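Local coordinates for protein auracyanin-A (PDB 2AAN) that binds one copper ion in a cupredoxin fold and probably serves as a soluble electron acceptor for the membrane-bound alternative complex III, at residues Gly42-Ile47 and Glu108-Ala113. Numbering follows the deposited sequence.
Sequences GQTVTI and EVTFTA
Val45 and Ile47 pair with Phe111 and Val109 in an antiparallel strand contact of the cupredoxin fold. Strand 44-50 is central in its three-stranded sheet, between 19-24 and the outermost strand 106-112. Val45-Phe111 and Ile47-Val109 are hydrogen-bonded pairs, and each closes two backbone bonds. Val45 N to Phe111 O is 2.9 Å and nearly straight, at 174° at the hydrogen. Past the strand ends, Ala113 N still bonds Gln43 O, and Gly42 N reaches Ala113 O from above the carbonyl plane.

The two faces differ. On one, Phe111 CG lies between its backbone N and carbonyl carbon (chi1 66°), and from there the ring lies alongside Val45. Val45 CB sits over one ring face, offset toward the rim, in a CH-pi contact 4.2 Å from the centroid of the Phe111 ring. Ile47 CG1 meets the ring edge in plane, 3.7 Å from Phe111 CE2. Val39 of strand 36-39 touches Val45, and Ala96 of strand 94-97 touches Phe111, so this face packs into the sandwich interior. An alanine at Phe111 would probably open a gap beside Val45 and Ile47, which would lose their ring contacts.

On the other face, Thr46 OG1 and Thr110 OG1 share a hydrogen bond of 2.8 Å. Thr44 CG2 meets Thr110 CG2 at 3.6 Å. The Glu108 carboxylate lies near Thr46 CG2 and forms a long, weak ion pair with Arg48.

The contact thus joins apolar packing inside the sandwich to a threonine-rich outer face, while the backbone bonds set the register of the two strands.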
loop_
_atom_site.group_PDB
_atom_site.type_symbol
_atom_site.label_atom_id
_atom_site.label_comp_id
_atom_site.label_asym_id
_atom_site.label_seq_id
_atom_site.Cartn_x
_atom_site.Cartn_y
_atom_site.Cartn_z
ATOM N N GLY A 42 -17.250 1.607 -3.183
ATOM C CA GLY A 42 -17.942 2.303 -2.095
ATOM C C GLY A 42 -17.893 1.555 -0.763
ATOM O O GLY A 42 -18.265 2.107 0.275
ATOM N N GLN A 43 -17.465 0.296 -0.783
ATOM C CA GLN A 43 -17.371 -0.507 0.427
ATOM C C GLN A 43 -16.329 0.078 1.378
ATOM O O GLN A 43 -15.265 0.520 0.924
ATOM C CB GLN A 43 -17.009 -1.955 0.070
ATOM C CG GLN A 43 -16.941 -2.884 1.255
ATOM C CD GLN A 43 -16.767 -4.331 0.859
ATOM O OE1 GLN A 43 -16.149 -4.646 -0.153
ATOM N NE2 GLN A 43 -17.340 -5.228 1.657
ATOM N N THR A 44 -16.629 0.049 2.686
ATOM C CA THR A 44 -15.663 0.406 3.727
ATOM C C THR A 44 -14.712 -0.775 3.943
ATOM O O THR A 44 -15.139 -1.874 4.356
ATOM C CB THR A 44 -16.324 0.813 5.090
ATOM O OG1 THR A 44 -17.215 1.908 4.890
ATOM C CG2 THR A 44 -15.270 1.243 6.107
ATOM N N VAL A 45 -13.439 -0.524 3.632
ATOM C CA VAL A 45 -12.347 -1.491 3.687
ATOM C C VAL A 45 -11.327 -1.027 4.724
ATOM O O VAL A 45 -10.864 0.117 4.671
ATOM C CB VAL A 45 -11.585 -1.592 2.328
ATOM C CG1 VAL A 45 -10.482 -2.724 2.404
ATOM C CG2 VAL A 45 -12.544 -1.819 1.185
ATOM N N THR A 46 -11.049 -1.880 5.709
ATOM C CA THR A 46 -9.935 -1.689 6.611
ATOM C C THR A 46 -8.841 -2.670 6.151
ATOM O O THR A 46 -9.039 -3.875 6.139
ATOM C CB THR A 46 -10.315 -1.914 8.106
ATOM O OG1 THR A 46 -11.342 -0.974 8.508
ATOM C CG2 THR A 46 -9.068 -1.727 9.001
ATOM N N ILE A 47 -7.718 -2.133 5.717
ATOM C CA ILE A 47 -6.520 -2.937 5.471
ATOM C C ILE A 47 -5.728 -3.025 6.768
ATOM O O ILE A 47 -5.400 -2.011 7.385
ATOM C CB ILE A 47 -5.650 -2.327 4.334
ATOM C CG1 ILE A 47 -6.419 -2.329 3.004
ATOM C CG2 ILE A 47 -4.305 -3.054 4.256
ATOM C CD1 ILE A 47 -6.508 -3.640 2.346
ATOM N N GLU A 108 -2.997 -0.201 10.339
ATOM C CA GLU A 108 -4.292 -0.254 9.653
ATOM C C GLU A 108 -4.553 1.009 8.916
ATOM O O GLU A 108 -4.198 2.092 9.359
ATOM C CB GLU A 108 -5.466 -0.442 10.632
ATOM C CG GLU A 108 -5.424 -1.746 11.422
ATOM C CD GLU A 108 -6.724 -2.016 12.203
ATOM O OE1 GLU A 108 -7.187 -3.187 12.175
ATOM O OE2 GLU A 108 -7.263 -1.064 12.838
ATOM N N VAL A 109 -5.233 0.865 7.802
ATOM C CA VAL A 109 -5.867 2.005 7.135
ATOM C C VAL A 109 -7.285 1.651 6.717
ATOM O O VAL A 109 -7.494 0.629 6.097
ATOM C CB VAL A 109 -5.064 2.484 5.899
ATOM C CG1 VAL A 109 -4.586 1.323 5.081
ATOM C CG2 VAL A 109 -5.929 3.418 5.044
ATOM N N THR A 110 -8.260 2.486 7.098
ATOM C CA THR A 110 -9.645 2.330 6.656
ATOM C C THR A 110 -9.945 3.346 5.562
ATOM O O THR A 110 -9.630 4.541 5.708
ATOM C CB THR A 110 -10.635 2.526 7.845
ATOM O OG1 THR A 110 -10.315 1.600 8.897
ATOM C CG2 THR A 110 -12.056 2.325 7.435
ATOM N N PHE A 111 -10.523 2.883 4.453
ATOM C CA PHE A 111 -10.884 3.781 3.354
ATOM C C PHE A 111 -12.171 3.303 2.684
ATOM O O PHE A 111 -12.613 2.192 2.889
ATOM C CB PHE A 111 -9.748 3.893 2.329
ATOM C CG PHE A 111 -9.458 2.608 1.578
ATOM C CD1 PHE A 111 -9.949 2.399 0.294
ATOM C CD2 PHE A 111 -8.642 1.630 2.133
ATOM C CE1 PHE A 111 -9.675 1.243 -0.401
ATOM C CE2 PHE A 111 -8.355 0.470 1.431
ATOM C CZ PHE A 111 -8.870 0.271 0.177
ATOM N N THR A 112 -12.800 4.210 1.962
ATOM C CA THR A 112 -13.932 3.892 1.120
ATOM C C THR A 112 -13.386 3.458 -0.229
ATOM O O THR A 112 -12.640 4.197 -0.871
ATOM C CB THR A 112 -14.824 5.110 0.903
ATOM O OG1 THR A 112 -15.378 5.529 2.167
ATOM C CG2 THR A 112 -15.968 4.779 -0.079
ATOM N N ALA A 113 -13.781 2.280 -0.687
ATOM C CA ALA A 113 -13.220 1.765 -1.936
ATOM C C ALA A 113 -13.589 2.694 -3.056
ATOM O O ALA A 113 -14.724 3.199 -3.078
ATOM C CB ALA A 113 -13.749 0.415 -2.241
#